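Side-chain contacts in lysine-sensitive aspartokinase 3 (Escherichia coli, PDB 2J0W), which catalyses the ATP-dependent phosphorylation of L-aspartate to 4-phospho-L-aspartate, the first step towards lysine, and is inhibited allosterically by lysine: residues V14-F17 / N21-A24; I26-A31 / R131-Q136; M251-A256 / S338-T343. All coordinates share one frame; numbering follows the deposited sequence.

Contact 1 (V14-F17 / N21-A24)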
loop_
_atom_site.group_PDB
_atom_site.type_symbol
_atom_site.label_atom_id
_atom_site.label_comp_id
_atom_site.label_asym_id
_atom_site.label_seq_id
_atom_site.Cartn_x
_atom_site.Cartn_y
_atom_site.Cartn_z
ATOM N N VAL A 14 17.372 35.670 12.306
ATOM C CA VAL A 14 17.249 37.070 11.922
ATOM C C VAL A 14 16.096 37.663 12.706
ATOM O O VAL A 14 15.448 38.628 12.271
ATOM C CB VAL A 14 16.968 37.230 10.412
ATOM C CG1 VAL A 14 18.080 36.572 9.610
ATOM C CG2 VAL A 14 15.605 36.621 10.062
ATOM N N ALA A 15 15.860 37.065 13.873
ATOM C CA ALA A 15 14.791 37.468 14.764
ATOM C C ALA A 15 14.984 38.888 15.220
ATOM O O ALA A 15 14.024 39.627 15.372
ATOM C CB ALA A 15 14.739 36.538 15.971
ATOM N N ASP A 16 16.230 39.275 15.440
ATOM C CA ASP A 16 16.515 40.629 15.896
ATOM C C ASP A 16 17.875 41.119 15.448
ATOM O O ASP A 16 18.657 40.375 14.849
ATOM C CB ASP A 16 16.446 40.697 17.418
ATOM C CG ASP A 16 17.331 39.666 18.077
ATOM O OD1 ASP A 16 18.470 39.463 17.590
ATOM O OD2 ASP A 16 16.889 39.065 19.084
ATOM N N PHE A 17 18.149 42.378 15.766
ATOM C CA PHE A 17 19.407 43.010 15.409
ATOM C C PHE A 17 20.641 42.131 15.683
ATOM O O PHE A 17 21.411 41.833 14.766
ATOM C CB PHE A 17 19.528 44.342 16.148
ATOM C CG PHE A 17 20.695 45.177 15.708
ATOM C CD1 PHE A 17 21.809 45.324 16.526
ATOM C CD2 PHE A 17 20.678 45.817 14.471
ATOM C CE1 PHE A 17 22.893 46.098 16.118
ATOM C CE2 PHE A 17 21.754 46.594 14.052
ATOM C CZ PHE A 17 22.865 46.736 14.878
ATOM N N ASN A 21 22.981 40.223 13.105
ATOM C CA ASN A 21 24.417 40.467 13.062
ATOM C C ASN A 21 25.193 39.137 13.078
ATOM O O ASN A 21 26.081 38.911 12.243
ATOM C CB ASN A 21 24.841 41.345 14.249
ATOM C CG ASN A 21 24.862 42.835 13.905
ATOM O OD1 ASN A 21 25.413 43.247 12.874
ATOM N ND2 ASN A 21 24.283 43.650 14.777
ATOM N N ARG A 22 24.873 38.260 14.029
ATOM C CA ARG A 22 25.542 36.962 14.077
ATOM C C ARG A 22 25.542 36.402 12.660
ATOM O O ARG A 22 26.570 35.944 12.161
ATOM C CB ARG A 22 24.796 35.984 14.989
ATOM C CG ARG A 22 25.174 36.035 16.455
ATOM C CD ARG A 22 24.279 35.114 17.285
ATOM N NE ARG A 22 23.285 35.868 18.045
ATOM C CZ ARG A 22 21.966 35.708 17.941
ATOM N NH1 ARG A 22 21.464 34.813 17.098
ATOM N NH2 ARG A 22 21.147 36.443 18.686
ATOM N N SER A 23 24.378 36.460 12.016
ATOM C CA SER A 23 24.222 35.948 10.662
ATOM C C SER A 23 25.019 36.735 9.633
ATOM O O SER A 23 25.536 36.165 8.675
ATOM C CB SER A 23 22.738 35.929 10.271
ATOM O OG SER A 23 22.019 34.994 11.059
ATOM N N ALA A 24 25.114 38.043 9.822
ATOM C CA ALA A 24 25.863 38.866 8.884
ATOM C C ALA A 24 27.334 38.481 8.975
ATOM O O ALA A 24 28.035 38.418 7.957
ATOM C CB ALA A 24 25.685 40.341 9.205
#
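The first turn of helix 17-27, in the kinase domain, brings Phe17 against Asn21 through both backbone and side chain. Asn21 N donates to Phe17 O at 2.8 Å, an i to i+4 bond in the first turn. Beside this bond, the side-chain amide meets the aromatic ring: Asn21 ND2 lies over one face, offset toward the rim, and comes to 3.1 Å from Phe17 CE1. Amide and ring planes stand 86° apart, so the nitrogen is presented to the ring end-on rather than laid flat on it. Phe17 CG sits anti to the backbone N (chi1 -172°), which brings the ring round to the Asn21 side although its CB bond leads away. The other end of the amide is occupied too, since Asn21 OD1 accepts a hydrogen bond from Arg133. With an alanine in place of Phe17, the amide nitrogen of Asn21 would probably lose the aromatic face it rests on, and the amide would be less restrained against turning. Asp16 is the N-cap, and its OD1 takes the backbone N of Ala19. The same oxygen has Arg22 NH2 4.2 Å away, with carboxylate and guanidinium planes 87° apart; no N-H points at it, and any attraction is probably one of charge alone; the arginine chain bends at chi3 on its way there. Farther in, Val14 CG1 approaches Ser23 OG at 4.5 Å, while that hydroxyl is hydrogen-bonded to Ser13 O, and both side chains rest on Phe9. This capped helix start, following strand 5-9 and the ATP-binding Gly10 and Gly11, is the nucleotide-binding strand-loop-helix unit of the amino acid kinase fold.

Contact 2 (I26-A31 / R131-Q136)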
loop_
_atom_site.group_PDB
_atom_site.type_symbol
_atom_site.label_atom_id
_atom_site.label_comp_id
_atom_site.label_asym_id
_atom_site.label_seq_id
_atom_site.Cartn_x
_atom_site.Cartn_y
_atom_site.Cartn_z
ATOM N N ILE A 26 28.750 35.512 9.836
ATOM C CA ILE A 26 28.838 34.258 9.091
ATOM C C ILE A 26 28.925 34.440 7.564
ATOM O O ILE A 26 29.736 33.792 6.896
ATOM C CB ILE A 26 27.624 33.375 9.405
ATOM C CG1 ILE A 26 27.630 32.996 10.884
ATOM C CG2 ILE A 26 27.637 32.136 8.531
ATOM C CD1 ILE A 26 26.625 31.919 11.222
ATOM N N VAL A 27 28.087 35.311 7.013
ATOM C CA VAL A 27 28.100 35.550 5.573
ATOM C C VAL A 27 29.461 36.093 5.130
ATOM O O VAL A 27 29.896 35.885 3.991
ATOM C CB VAL A 27 27.008 36.562 5.167
ATOM C CG1 VAL A 27 27.015 36.762 3.670
ATOM C CG2 VAL A 27 25.653 36.067 5.616
ATOM N N LEU A 28 30.131 36.784 6.048
ATOM C CA LEU A 28 31.429 37.385 5.766
ATOM C C LEU A 28 32.606 36.589 6.308
ATOM O O LEU A 28 33.677 37.142 6.533
ATOM C CB LEU A 28 31.458 38.810 6.322
ATOM C CG LEU A 28 30.285 39.629 5.782
ATOM C CD1 LEU A 28 30.291 41.024 6.367
ATOM C CD2 LEU A 28 30.376 39.673 4.278
ATOM N N SER A 29 32.394 35.294 6.523
ATOM C CA SER A 29 33.442 34.407 7.012
ATOM C C SER A 29 33.866 33.586 5.801
ATOM O O SER A 29 34.879 32.885 5.825
ATOM C CB SER A 29 32.907 33.480 8.108
ATOM O OG SER A 29 32.158 32.410 7.554
ATOM N N ASP A 30 33.066 33.686 4.744
ATOM C CA ASP A 30 33.320 32.988 3.488
ATOM C C ASP A 30 32.974 33.966 2.363
ATOM O O ASP A 30 31.848 34.456 2.285
ATOM C CB ASP A 30 32.443 31.736 3.392
ATOM C CG ASP A 30 32.754 30.898 2.164
ATOM O OD1 ASP A 30 32.870 31.476 1.058
ATOM O OD2 ASP A 30 32.869 29.658 2.308
ATOM N N ALA A 31 33.939 34.255 1.497
ATOM C CA ALA A 31 33.710 35.200 0.413
ATOM C C ALA A 31 32.985 34.594 -0.785
ATOM O O ALA A 31 32.646 35.312 -1.731
ATOM C CB ALA A 31 35.035 35.827 -0.024
ATOM N N ARG A 131 25.412 47.156 5.064
ATOM C CA ARG A 131 26.004 48.407 4.597
ATOM C C ARG A 131 26.492 49.271 5.761
ATOM O O ARG A 131 27.292 50.186 5.576
ATOM C CB ARG A 131 24.999 49.185 3.750
ATOM C CG ARG A 131 24.763 48.538 2.419
ATOM C CD ARG A 131 23.856 49.358 1.553
ATOM N NE ARG A 131 23.742 48.770 0.224
ATOM C CZ ARG A 131 22.946 49.235 -0.732
ATOM N NH1 ARG A 131 22.186 50.301 -0.509
ATOM N NH2 ARG A 131 22.911 48.634 -1.915
ATOM N N GLU A 132 26.004 48.973 6.958
ATOM C CA GLU A 132 26.407 49.707 8.149
ATOM C C GLU A 132 27.832 49.254 8.464
ATOM O O GLU A 132 28.468 49.741 9.403
ATOM C CB GLU A 132 25.477 49.369 9.314
ATOM C CG GLU A 132 25.562 50.328 10.483
ATOM C CD GLU A 132 24.309 50.304 11.343
ATOM O OE1 GLU A 132 24.319 49.649 12.410
ATOM O OE2 GLU A 132 23.314 50.942 10.937
ATOM N N ARG A 133 28.325 48.315 7.658
ATOM C CA ARG A 133 29.672 47.778 7.797
ATOM C C ARG A 133 30.476 48.017 6.532
ATOM O O ARG A 133 31.467 47.325 6.293
ATOM C CB ARG A 133 29.639 46.278 8.036
ATOM C CG ARG A 133 28.842 45.826 9.218
ATOM C CD ARG A 133 29.033 44.341 9.385
ATOM N NE ARG A 133 28.417 43.855 10.609
ATOM C CZ ARG A 133 28.666 42.663 11.136
ATOM N NH1 ARG A 133 29.521 41.846 10.536
ATOM N NH2 ARG A 133 28.064 42.287 12.258
ATOM N N ASP A 134 30.040 48.976 5.716
ATOM C CA ASP A 134 30.731 49.289 4.461
ATOM C C ASP A 134 30.859 48.026 3.599
ATOM O O ASP A 134 31.965 47.537 3.344
ATOM C CB ASP A 134 32.128 49.856 4.741
ATOM C CG ASP A 134 32.106 51.338 5.065
ATOM O OD1 ASP A 134 31.263 51.763 5.890
ATOM O OD2 ASP A 134 32.941 52.083 4.501
ATOM N N VAL A 135 29.727 47.500 3.149
ATOM C CA VAL A 135 29.728 46.308 2.325
ATOM C C VAL A 135 28.837 46.537 1.119
ATOM O O VAL A 135 27.764 47.124 1.228
ATOM C CB VAL A 135 29.179 45.082 3.112
ATOM C CG1 VAL A 135 29.290 43.832 2.261
ATOM C CG2 VAL A 135 29.934 44.904 4.420
ATOM N N GLN A 136 29.306 46.102 -0.039
ATOM C CA GLN A 136 28.510 46.214 -1.247
ATOM C C GLN A 136 27.422 45.163 -1.122
ATOM O O GLN A 136 27.664 44.002 -1.429
ATOM C CB GLN A 136 29.358 45.908 -2.481
ATOM C CG GLN A 136 30.198 47.055 -2.963
ATOM C CD GLN A 136 29.347 48.253 -3.274
ATOM O OE1 GLN A 136 29.003 49.041 -2.383
ATOM N NE2 GLN A 136 28.973 48.402 -4.562
#
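Ile26 O, near the end of the helix from which Leu28 reaches over to Arg133 and Val135, is gripped twice by Ser29. The hydroxyl Ser29 OG donates to Ile26 O at 2.9 Å, in the carbonyl plane and on a lone pair, with a C=O...donor angle of 133°. The backbone Ser29 N bonds to the same oxygen at 3.1 Å. Together they fix the chain just where Leu28 leaves helical geometry, and leave its side chain facing the opposite segment. On that side a type I beta turn from Arg131 to Asp134, closed by Asp134 N to Arg131 O at 3.0 Å, ends helix 108-131 and sends the chain on toward strand 137-139. The two segments are thus the exits of neighbouring helices of the amino acid kinase fold, each followed by a parallel strand of the central sheet, 33-38 in one case and 137-139 in the other. Across the gap the touching is light and falls to one methyl group. Leu28 CD1, carried outward by a chain extended at chi2 (178°), comes to 4.4 Å from Val135 CG2, an apolar contact at the surface. The same methyl lies 4.3 Å from Arg133 NH1, approaching the guanidinium obliquely. Arg133 is probably held mainly by polar partners on helix 17-27: NH1 forms a salt bridge with Asp25, and Asn21 is a second partner. Its aliphatic chain is nearly straight, which lets the charged end span from the turn to that helix while Leu28 lies beside it.

Contact 3 (M251-A256 / S338-T343)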
loop_
_atom_site.group_PDB
_atom_site.type_symbol
_atom_site.label_atom_id
_atom_site.label_comp_id
_atom_site.label_asym_id
_atom_site.label_seq_id
_atom_site.Cartn_x
_atom_site.Cartn_y
_atom_site.Cartn_z
ATOM N N MET A 251 13.956 11.834 5.415
ATOM C CA MET A 251 13.855 12.327 6.790
ATOM C C MET A 251 12.957 13.549 6.779
ATOM O O MET A 251 12.038 13.668 7.592
ATOM C CB MET A 251 15.222 12.742 7.343
ATOM C CG MET A 251 16.105 11.595 7.811
ATOM S SD MET A 251 17.520 12.193 8.752
ATOM C CE MET A 251 16.722 12.552 10.371
ATOM N N ALA A 252 13.228 14.459 5.850
ATOM C CA ALA A 252 12.439 15.673 5.755
ATOM C C ALA A 252 10.997 15.296 5.450
ATOM O O ALA A 252 10.074 15.709 6.154
ATOM C CB ALA A 252 12.993 16.584 4.661
ATOM N N THR A 253 10.822 14.477 4.421
ATOM C CA THR A 253 9.502 14.061 4.001
ATOM C C THR A 253 8.652 13.474 5.109
ATOM O O THR A 253 7.438 13.679 5.135
ATOM C CB THR A 253 9.585 13.043 2.859
ATOM O OG1 THR A 253 10.285 13.627 1.753
ATOM C CG2 THR A 253 8.186 12.640 2.400
ATOM N N PHE A 254 9.275 12.758 6.033
ATOM C CA PHE A 254 8.515 12.144 7.113
ATOM C C PHE A 254 8.494 12.888 8.433
ATOM O O PHE A 254 8.044 12.343 9.444
ATOM C CB PHE A 254 8.980 10.707 7.325
ATOM C CG PHE A 254 8.749 9.826 6.128
ATOM C CD1 PHE A 254 9.788 9.076 5.583
ATOM C CD2 PHE A 254 7.503 9.779 5.516
ATOM C CE1 PHE A 254 9.584 8.295 4.442
ATOM C CE2 PHE A 254 7.292 9.000 4.373
ATOM C CZ PHE A 254 8.336 8.259 3.838
ATOM N N GLY A 255 8.969 14.129 8.447
ATOM C CA GLY A 255 8.920 14.867 9.694
ATOM C C GLY A 255 10.136 15.660 10.112
ATOM O O GLY A 255 10.058 16.383 11.105
ATOM N N ALA A 256 11.246 15.541 9.386
ATOM C CA ALA A 256 12.461 16.276 9.736
ATOM C C ALA A 256 12.333 17.760 9.366
ATOM O O ALA A 256 12.967 18.248 8.418
ATOM C CB ALA A 256 13.659 15.663 9.037
ATOM N N SER A 338 -1.971 14.154 -2.850
ATOM C CA SER A 338 -0.806 13.286 -2.903
ATOM C C SER A 338 -0.645 12.514 -1.594
ATOM O O SER A 338 -0.777 13.085 -0.507
ATOM C CB SER A 338 0.441 14.129 -3.187
ATOM O OG SER A 338 1.613 13.335 -3.294
ATOM N N VAL A 339 -0.366 11.215 -1.707
ATOM C CA VAL A 339 -0.182 10.333 -0.550
ATOM C C VAL A 339 1.196 9.679 -0.570
ATOM O O VAL A 339 1.572 9.029 -1.554
ATOM C CB VAL A 339 -1.239 9.209 -0.531
ATOM C CG1 VAL A 339 -1.014 8.300 0.668
ATOM C CG2 VAL A 339 -2.624 9.817 -0.492
ATOM N N ASP A 340 1.940 9.852 0.521
ATOM C CA ASP A 340 3.276 9.280 0.655
ATOM C C ASP A 340 3.187 7.828 1.103
ATOM O O ASP A 340 4.045 7.019 0.766
ATOM C CB ASP A 340 4.103 10.016 1.722
ATOM C CG ASP A 340 4.242 11.503 1.462
ATOM O OD1 ASP A 340 4.730 11.897 0.381
ATOM O OD2 ASP A 340 3.882 12.280 2.368
ATOM N N LEU A 341 2.160 7.505 1.880
ATOM C CA LEU A 341 2.028 6.159 2.410
ATOM C C LEU A 341 0.664 5.485 2.223
ATOM O O LEU A 341 -0.350 5.959 2.736
ATOM C CB LEU A 341 2.397 6.168 3.905
ATOM C CG LEU A 341 3.845 6.531 4.269
ATOM C CD1 LEU A 341 3.992 6.680 5.774
ATOM C CD2 LEU A 341 4.783 5.458 3.759
ATOM N N ILE A 342 0.660 4.366 1.492
ATOM C CA ILE A 342 -0.552 3.589 1.245
ATOM C C ILE A 342 -0.345 2.131 1.647
ATOM O O ILE A 342 0.762 1.588 1.519
ATOM C CB ILE A 342 -0.962 3.598 -0.247
ATOM C CG1 ILE A 342 -1.273 5.017 -0.701
ATOM C CG2 ILE A 342 -2.181 2.718 -0.452
ATOM C CD1 ILE A 342 -1.882 5.086 -2.079
ATOM N N THR A 343 -1.420 1.510 2.129
ATOM C CA THR A 343 -1.414 0.114 2.548
ATOM C C THR A 343 -2.747 -0.503 2.106
ATOM O O THR A 343 -3.799 0.106 2.307
ATOM C CB THR A 343 -1.237 -0.003 4.094
ATOM O OG1 THR A 343 -0.045 -0.748 4.374
ATOM C CG2 THR A 343 -2.423 -0.703 4.742
#
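Apolar packing joins Phe254 to Leu341 and Asp340. Phe254 CE2 lies 4.2 Å from Leu341 CG and 4.3 Å from Asp340 CB, both approaching the ring obliquely. One face of the same ring is overlain by its own neighbour, Thr253, whose CG2 sits 4.2 Å above the plane toward the rim. That methyl also faces the polar end of the contact, with Thr253 CG2 at 4.1 Å from Asp340 OD1. It is the methyl that points this way because CG2 stands anti to the backbone N, while OG1, beside that N (chi1 -59°), bonds back to Ala249 O. Charge is handled by Arg305, whose NH1 makes a salt bridge to Asp340 OD2 and also donates to Thr253 O, so that an arginine of strand 299-313 bridges the two segments. Backbone bonds shape the helix end as a Schellman motif: Ala256 N reaches Met251 O at 2.7 Å and Gly255 N reaches Ala252 O at 3.0 Å, with Gly255 at positive phi. Met251 touches ADP, whereas Asp340 belongs to the lysine site observed in this protein. Around the contact, Phe254, just past helix 245-253, packs against strands 299-313, 386-393 and 426-432, while Leu341, on strand 341-345 beside 348-353, meets strands 386-393 and 426-432 and Thr344 of the second subunit.

Along the chain the contacts come in series. Contacts 1 and 2 are neighbours, their centres 13 Å apart, and both use helix 17-27: the first lies at its start, the second at its end. They also touch directly, as Phe17 CZ packs 4.1 Å from Glu132 OE1, so the 131-136 segment touches the helix near its start as well as at its end. Contact 3 lies on the opposite side of the chain's centre, about 33 Å from contact 1 and 39 Å from contact 2, centre to centre. Where the first two are internal to the kinase domain, contact 3 joins its ADP-lining helix 245-253 to the regulatory ACT region and the dimer interface.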